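Local coordinates for sensory box/GGDEF family protein (Vibrio cholerae serotype O1, PDB 6EIB) that catalyses the condensation of two GTP molecules into the second messenger cyclic di-GMP through its magnesium-dependent GGDEF domain and takes part in biofilm formation, at residues S124-G129 against A134-R139; Y145-N150 against R154-R159. All coordinates share one frame; numbering follows the deposited sequence. Where two conformers were deposited one is given.

Both contacts belong to one beta-alpha-beta unit of the GGDEF domain: strand 119-125, helix 133-148 and strand 154-157. They come in series along the chain, contact 1 closing before contact 2 opens, and their centres lie about 16 Å apart. Contact 1 joins the end of the first strand to the early turns of the helix. Contact 2 joins the C-terminal part of the same helix to the second strand. The two strands are parallel neighbours in the central sheet. Arg139 and Tyr158 pack against each other between the contacts, and one sulfate touches both. Together they mark the two ends of the helix where it packs on the sheet.

Contact 1: residues S124-G129 against A134-R139; sequences SSLHHG and ADIYRR. With EDO (1,2-ethanediol), chain O; SO4 (sulfate ion), chain G; SO4 (sulfate ion), chain E.
Arg139 has the largest share of this contact, which it makes with Ser124, Ser125 and His127. Its side chain leaves the helix toward the end of the strand and turns about its CG-CD bond (chi3 -60°), bringing the guanidinium over His127. The two flat groups are nearly parallel, with planes 4° apart and centres 3.7 Å apart, in a stacked arrangement. CZ of Arg139 sits over the ring, 3.6 Å from ND1 of His127. The opposite face of the guanidinium carries the backbone O of Asp135, so the group is sandwiched between the ring and this carbonyl oxygen.

Two hydrogen bonds fix its rotation. Arg139 NE donates to Ser124 OG at 3.0 Å, with the acceptor near the guanidinium plane. Arg139 NH2 donates to Ser125 O at 2.8 Å; this bond is more bent, and the donor lies above the carbonyl plane. The same NH2 forms a salt bridge with Asp130, which also accepts the backbone NH of His127. The carboxylate thus ties the turn to the arginine and probably balances its buried charge.

Ser124 meets the arginine with its whole side chain. Ser124 CB lies 3.6 Å from Arg139 CB. Its OG is turned anti to the backbone N (chi1 -166°), which sets it beside the aliphatic start of Arg139 as well as NE.

Ile136 supplies the apolar part. Ile136 CD1 lies 3.6 Å from Leu126 CA and 3.8 Å from Leu126 CB. Its CG2 lies against the backbone of Ser125.

The contact closes the strand-to-helix connection of the beta-alpha-beta crossover, away from the annotated metal and active-site residues. Phe21 of helix 10-27 touches both Leu126 and Ile136. Strand 31-38 pairs with Ser124 and Leu126 through Cys33 and Leu31, and Tyr158 packs on Ser124 and Arg139.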
loop_
_atom_site.group_PDB
_atom_site.type_symbol
_atom_site.label_atom_id
_atom_site.label_comp_id
_atom_site.label_asym_id
_atom_site.label_seq_id
_atom_site.Cartn_x
_atom_site.Cartn_y
_atom_site.Cartn_z
ATOM N N SER A 124 7.584 3.078 4.933
ATOM C CA SER A 124 8.973 3.344 5.186
ATOM C C SER A 124 9.531 3.983 3.946
ATOM O O SER A 124 8.791 4.302 3.004
ATOM C CB SER A 124 9.753 2.053 5.526
ATOM O OG SER A 124 11.040 2.361 6.088
ATOM N N SER A 125 10.844 4.142 3.934
ATOM C CA SER A 125 11.499 4.704 2.769
ATOM C C SER A 125 12.960 4.270 2.686
ATOM O O SER A 125 13.514 3.731 3.644
ATOM C CB SER A 125 11.398 6.221 2.793
ATOM O OG SER A 125 12.168 6.745 3.848
ATOM N N LEU A 126 13.603 4.561 1.554
ATOM C CA LEU A 126 15.012 4.200 1.365
ATOM C C LEU A 126 15.867 4.803 2.482
ATOM O O LEU A 126 15.711 5.985 2.806
ATOM C CB LEU A 126 15.508 4.710 0.004
ATOM C CG LEU A 126 16.990 4.589 -0.376
ATOM C CD1 LEU A 126 17.353 3.173 -0.623
ATOM C CD2 LEU A 126 17.322 5.482 -1.582
ATOM N N HIS A 127 16.724 3.981 3.103
ATOM C CA HIS A 127 17.713 4.451 4.086
ATOM C C HIS A 127 19.134 4.288 3.483
ATOM O O HIS A 127 19.342 3.480 2.573
ATOM C CB HIS A 127 17.628 3.684 5.421
ATOM C CG HIS A 127 16.368 3.929 6.199
ATOM N ND1 HIS A 127 16.167 3.403 7.460
ATOM C CD2 HIS A 127 15.241 4.620 5.896
ATOM C CE1 HIS A 127 14.986 3.788 7.911
ATOM N NE2 HIS A 127 14.398 4.517 6.981
ATOM N N HIS A 128 20.118 5.007 4.002
ATOM C CA HIS A 128 21.473 4.908 3.434
ATOM C C HIS A 128 22.124 3.507 3.408
ATOM O O HIS A 128 22.764 3.138 2.424
ATOM C CB HIS A 128 22.366 5.915 4.152
ATOM C CG HIS A 128 22.025 7.328 3.804
ATOM N ND1 HIS A 128 22.104 7.809 2.510
ATOM C CD2 HIS A 128 21.509 8.340 4.547
ATOM C CE1 HIS A 128 21.696 9.065 2.484
ATOM N NE2 HIS A 128 21.335 9.415 3.710
ATOM N N GLY A 129 21.940 2.709 4.436
ATOM C CA GLY A 129 22.568 1.391 4.432
ATOM C C GLY A 129 21.892 0.356 3.548
ATOM O O GLY A 129 22.354 -0.785 3.486
ATOM N N ALA A 134 14.416 -5.221 -0.832
ATOM C CA ALA A 134 13.950 -6.030 0.309
ATOM C C ALA A 134 14.252 -5.330 1.641
ATOM O O ALA A 134 13.539 -5.527 2.630
ATOM C CB ALA A 134 14.592 -7.464 0.277
ATOM N N ASP A 135 15.293 -4.506 1.697
ATOM C CA ASP A 135 15.566 -3.752 2.941
ATOM C C ASP A 135 14.433 -2.772 3.253
ATOM O O ASP A 135 14.165 -2.473 4.428
ATOM C CB ASP A 135 16.864 -2.956 2.863
ATOM C CG ASP A 135 18.117 -3.849 2.906
ATOM O OD1 ASP A 135 18.135 -4.776 3.750
ATOM O OD2 ASP A 135 19.043 -3.601 2.091
ATOM N N ILE A 136 13.851 -2.192 2.206
ATOM C CA ILE A 136 12.748 -1.224 2.382
ATOM C C ILE A 136 11.443 -1.963 2.711
ATOM O O ILE A 136 10.753 -1.613 3.670
ATOM C CB ILE A 136 12.547 -0.354 1.128
ATOM C CG1 ILE A 136 13.837 0.405 0.802
ATOM C CG2 ILE A 136 11.411 0.693 1.338
ATOM C CD1 ILE A 136 13.736 1.355 -0.463
ATOM N N TYR A 137 11.124 -2.976 1.907
ATOM C CA TYR A 137 9.913 -3.768 2.109
ATOM C C TYR A 137 9.855 -4.364 3.516
ATOM O O TYR A 137 8.784 -4.397 4.148
ATOM C CB TYR A 137 9.830 -4.927 1.082
ATOM C CG TYR A 137 8.605 -5.792 1.368
ATOM C CD1 TYR A 137 7.333 -5.340 1.031
ATOM C CD2 TYR A 137 8.704 -6.985 2.082
ATOM C CE1 TYR A 137 6.180 -6.085 1.333
ATOM C CE2 TYR A 137 7.546 -7.734 2.407
ATOM C CZ TYR A 137 6.290 -7.275 2.013
ATOM O OH TYR A 137 5.110 -7.980 2.302
ATOM N N ARG A 138 10.995 -4.832 4.014
ATOM C CA ARG A 138 11.066 -5.375 5.372
ATOM C C ARG A 138 10.560 -4.355 6.401
ATOM O O ARG A 138 9.834 -4.701 7.357
ATOM C CB ARG A 138 12.499 -5.807 5.700
ATOM C CG ARG A 138 12.686 -6.136 7.119
ATOM C CD ARG A 138 14.112 -6.477 7.409
ATOM N NE ARG A 138 14.235 -6.808 8.819
ATOM C CZ ARG A 138 14.502 -5.899 9.746
ATOM N NH1 ARG A 138 14.700 -4.628 9.384
ATOM N NH2 ARG A 138 14.594 -6.267 11.016
ATOM N N ARG A 139 10.923 -3.087 6.207
ATOM C CA ARG A 139 10.517 -2.047 7.158
ATOM C C ARG A 139 9.042 -1.661 6.979
ATOM O O ARG A 139 8.338 -1.475 7.966
ATOM C CB ARG A 139 11.423 -0.812 7.033
ATOM C CG ARG A 139 12.865 -1.026 7.536
ATOM C CD ARG A 139 13.602 0.261 7.579
ATOM N NE ARG A 139 13.666 0.846 6.247
ATOM C CZ ARG A 139 14.732 0.752 5.444
ATOM N NH1 ARG A 139 15.825 0.121 5.867
ATOM N NH2 ARG A 139 14.718 1.317 4.237
HETATM C C1 EDO O . 24.948 6.660 1.626
HETATM O O1 EDO O . 25.251 7.041 2.975
HETATM C C2 EDO O . 24.730 5.156 1.588
HETATM O O2 EDO O . 23.934 4.792 0.460
HETATM S S SO4 G . 14.826 -4.193 13.563
HETATM O O1 SO4 G . 13.707 -4.136 12.633
HETATM O O2 SO4 G . 14.418 -3.581 14.823
HETATM O O3 SO4 G . 15.178 -5.590 13.821
HETATM O O4 SO4 G . 15.953 -3.470 12.986
HETATM S S SO4 E . 13.194 10.483 3.596
HETATM O O1 SO4 E . 12.927 9.176 3.004
HETATM O O2 SO4 E . 11.950 11.231 3.685
HETATM O O3 SO4 E . 13.775 10.333 4.922
HETATM O O4 SO4 E . 14.106 11.246 2.713
#

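Contact 2: residues Y145-N150 against R154-R159; sequences YKAKRN and RCCIYR. With SO4 (sulfate ion), chain G.
Ala147 and Cys156 form the apolar centre of the contact, where the C-terminal part of the helix rests on the strand. Their CA atoms are 5.2 Å apart. The small methyl group is consistent with this close approach. Ala147 CB lies 3.8 Å from Cys156 SG, and the sulfur also comes within 3.6 Å of Ala147 CA. This thiol has SG anti to the carbonyl carbon (chi1 -85°), which lays it against the helix backbone. Cys156 has two conformers; the sulfur contacts are those of the one described, and are uncertain for the other.

Next comes packing of aliphatic atoms on backbone. Arg154 CB sits 3.4 Å from Ala147 O, with CG close behind it. The chain of Arg154 then turns about its CB-CG bond (chi2 -69°) and runs beside Asn150. Asn150 O lies over one face of the guanidinium. Asn150 O is 3.5 Å from Arg154 NH2, at too poor an angle for a hydrogen bond. Asn150 CB also touches Arg154 NE.

The remaining approach is polar but loose. Lys146 is largely extended and turns about its CG-CD bond, carrying its ammonium toward the loop after the strand. Lys146 NZ lies 3.8 Å from Arg159 O. No hydrogen bond crosses between the two segments. Tyr158 OH donates to sulfate O1 at 2.9 Å, with the ion at the ring edge. Arg138 and Gln142 also bind this sulfate, which probably comes from the crystallisation liquor.

The contact joins the helix to the following strand of the beta-alpha-beta unit. Ala147 is about 9 Å from Asp37, which probably binds magnesium, measured between side chains. Strand 154-157 edges the sheet beside strand 119-125, bonded through Ala121 and Val123. Helix 91-107 touches Cys155 and Ile157, whose side chains start away from residues 145-150.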
loop_
_atom_site.group_PDB
_atom_site.type_symbol
_atom_site.label_atom_id
_atom_site.label_comp_id
_atom_site.label_asym_id
_atom_site.label_seq_id
_atom_site.Cartn_x
_atom_site.Cartn_y
_atom_site.Cartn_z
ATOM N N TYR A 145 2.574 -4.725 10.157
ATOM C CA TYR A 145 2.195 -5.661 11.207
ATOM C C TYR A 145 2.180 -5.000 12.579
ATOM O O TYR A 145 1.413 -5.415 13.480
ATOM C CB TYR A 145 3.080 -6.945 11.130
ATOM C CG TYR A 145 2.503 -7.834 10.031
ATOM C CD1 TYR A 145 2.699 -7.522 8.687
ATOM C CD2 TYR A 145 1.666 -8.925 10.343
ATOM C CE1 TYR A 145 2.128 -8.262 7.676
ATOM C CE2 TYR A 145 1.084 -9.699 9.323
ATOM C CZ TYR A 145 1.313 -9.352 7.990
ATOM O OH TYR A 145 0.759 -10.078 6.937
ATOM N N LYS A 146 3.007 -3.981 12.763
ATOM C CA LYS A 146 2.959 -3.211 14.005
ATOM C C LYS A 146 1.589 -2.486 14.085
ATOM O O LYS A 146 0.917 -2.484 15.131
ATOM C CB LYS A 146 4.134 -2.238 14.028
ATOM C CG LYS A 146 4.406 -1.453 15.302
ATOM C CD LYS A 146 5.559 -0.436 15.047
ATOM C CE LYS A 146 6.780 -1.083 14.322
ATOM N NZ LYS A 146 7.786 -0.107 13.697
ATOM N N ALA A 147 1.166 -1.904 12.962
ATOM C CA ALA A 147 -0.143 -1.245 12.894
ATOM C C ALA A 147 -1.275 -2.214 13.270
ATOM O O ALA A 147 -2.159 -1.905 14.072
ATOM C CB ALA A 147 -0.364 -0.674 11.486
ATOM N N LYS A 148 -1.224 -3.405 12.691
ATOM C CA LYS A 148 -2.229 -4.446 12.915
ATOM C C LYS A 148 -2.335 -4.905 14.375
ATOM O O LYS A 148 -3.370 -5.441 14.780
ATOM C CB LYS A 148 -1.927 -5.626 12.000
ATOM C CG LYS A 148 -2.151 -5.313 10.540
ATOM C CD LYS A 148 -1.656 -6.471 9.653
ATOM C CE LYS A 148 -2.542 -7.689 9.753
ATOM N NZ LYS A 148 -3.786 -7.421 8.986
ATOM N N ARG A 149 -1.289 -4.707 15.178
ATOM C CA ARG A 149 -1.343 -5.124 16.578
ATOM C C ARG A 149 -2.431 -4.371 17.353
ATOM O O ARG A 149 -2.871 -4.841 18.415
ATOM C CB ARG A 149 -0.007 -4.888 17.301
ATOM C CG ARG A 149 1.170 -5.709 16.855
ATOM C CD ARG A 149 0.892 -7.167 16.714
ATOM N NE ARG A 149 1.030 -7.872 17.980
ATOM C CZ ARG A 149 0.815 -9.178 18.154
ATOM N NH1 ARG A 149 0.453 -9.955 17.140
ATOM N NH2 ARG A 149 0.950 -9.699 19.356
ATOM N N ASN A 150 -2.814 -3.185 16.867
ATOM C CA ASN A 150 -3.784 -2.351 17.585
ATOM C C ASN A 150 -5.187 -2.430 17.009
ATOM O O ASN A 150 -6.091 -1.700 17.404
ATOM C CB ASN A 150 -3.279 -0.910 17.616
ATOM C CG ASN A 150 -2.108 -0.754 18.559
ATOM O OD1 ASN A 150 -2.272 -0.621 19.766
ATOM N ND2 ASN A 150 -0.913 -0.806 18.007
ATOM N N ARG A 154 -5.648 0.943 10.895
ATOM C CA ARG A 154 -4.472 1.539 11.556
ATOM C C ARG A 154 -3.310 1.763 10.575
ATOM O O ARG A 154 -3.088 0.971 9.674
ATOM C CB ARG A 154 -3.959 0.649 12.695
ATOM C CG ARG A 154 -4.970 0.413 13.866
ATOM C CD ARG A 154 -5.184 1.705 14.657
ATOM N NE ARG A 154 -5.896 1.500 15.917
ATOM C CZ ARG A 154 -7.221 1.509 16.028
ATOM N NH1 ARG A 154 -7.981 1.712 14.953
ATOM N NH2 ARG A 154 -7.787 1.324 17.210
ATOM N N CYS A 155 -2.550 2.824 10.812
ATOM C CA CYS A 155 -1.387 3.147 10.000
ATOM C C CYS A 155 -0.175 3.367 10.879
ATOM O O CYS A 155 -0.283 3.970 11.947
ATOM C CB CYS A 155 -1.635 4.394 9.155
ATOM S SG CYS A 155 -2.598 4.071 7.704
ATOM N N CYS A 156 0.984 2.880 10.434
ATOM C CA CYS A 156 2.219 3.064 11.194
ATOM C C CYS A 156 3.394 3.408 10.286
ATOM O O CYS A 156 3.539 2.863 9.201
ATOM C CB CYS A 156 2.567 1.807 12.002
ATOM S SG CYS A 156 1.744 1.708 13.603
ATOM N N ILE A 157 4.247 4.310 10.748
ATOM C CA ILE A 157 5.503 4.546 10.042
ATOM C C ILE A 157 6.608 3.735 10.737
ATOM O O ILE A 157 6.632 3.630 11.965
ATOM C CB ILE A 157 5.844 6.024 10.013
ATOM C CG1 ILE A 157 7.061 6.298 9.135
ATOM C CG2 ILE A 157 6.096 6.533 11.394
ATOM C CD1 ILE A 157 7.194 7.782 8.889
ATOM N N TYR A 158 7.486 3.101 9.976
ATOM C CA TYR A 158 8.567 2.360 10.639
ATOM C C TYR A 158 9.561 3.257 11.348
ATOM O O TYR A 158 10.074 4.202 10.761
ATOM C CB TYR A 158 9.320 1.483 9.646
ATOM C CG TYR A 158 10.464 0.731 10.287
ATOM C CD1 TYR A 158 11.737 1.314 10.382
ATOM C CD2 TYR A 158 10.287 -0.538 10.799
ATOM C CE1 TYR A 158 12.792 0.652 10.967
ATOM C CE2 TYR A 158 11.344 -1.219 11.388
ATOM C CZ TYR A 158 12.591 -0.614 11.468
ATOM O OH TYR A 158 13.653 -1.275 12.047
ATOM N N ARG A 159 9.866 2.910 12.591
ATOM C CA ARG A 159 10.956 3.505 13.355
ATOM C C ARG A 159 11.783 2.390 14.000
ATOM O O ARG A 159 11.257 1.337 14.363
ATOM C CB ARG A 159 10.454 4.486 14.418
ATOM C CG ARG A 159 9.817 5.736 13.858
ATOM C CD ARG A 159 10.778 6.421 12.891
ATOM N NE ARG A 159 10.192 7.611 12.277
ATOM C CZ ARG A 159 10.693 8.243 11.217
ATOM N NH1 ARG A 159 11.804 7.803 10.629
ATOM N NH2 ARG A 159 10.072 9.318 10.742
HETATM S S SO4 G . 14.826 -4.193 13.563
HETATM O O1 SO4 G . 13.707 -4.136 12.633
HETATM O O2 SO4 G . 14.418 -3.581 14.823
HETATM O O3 SO4 G . 15.178 -5.590 13.821
HETATM O O4 SO4 G . 15.953 -3.470 12.986
#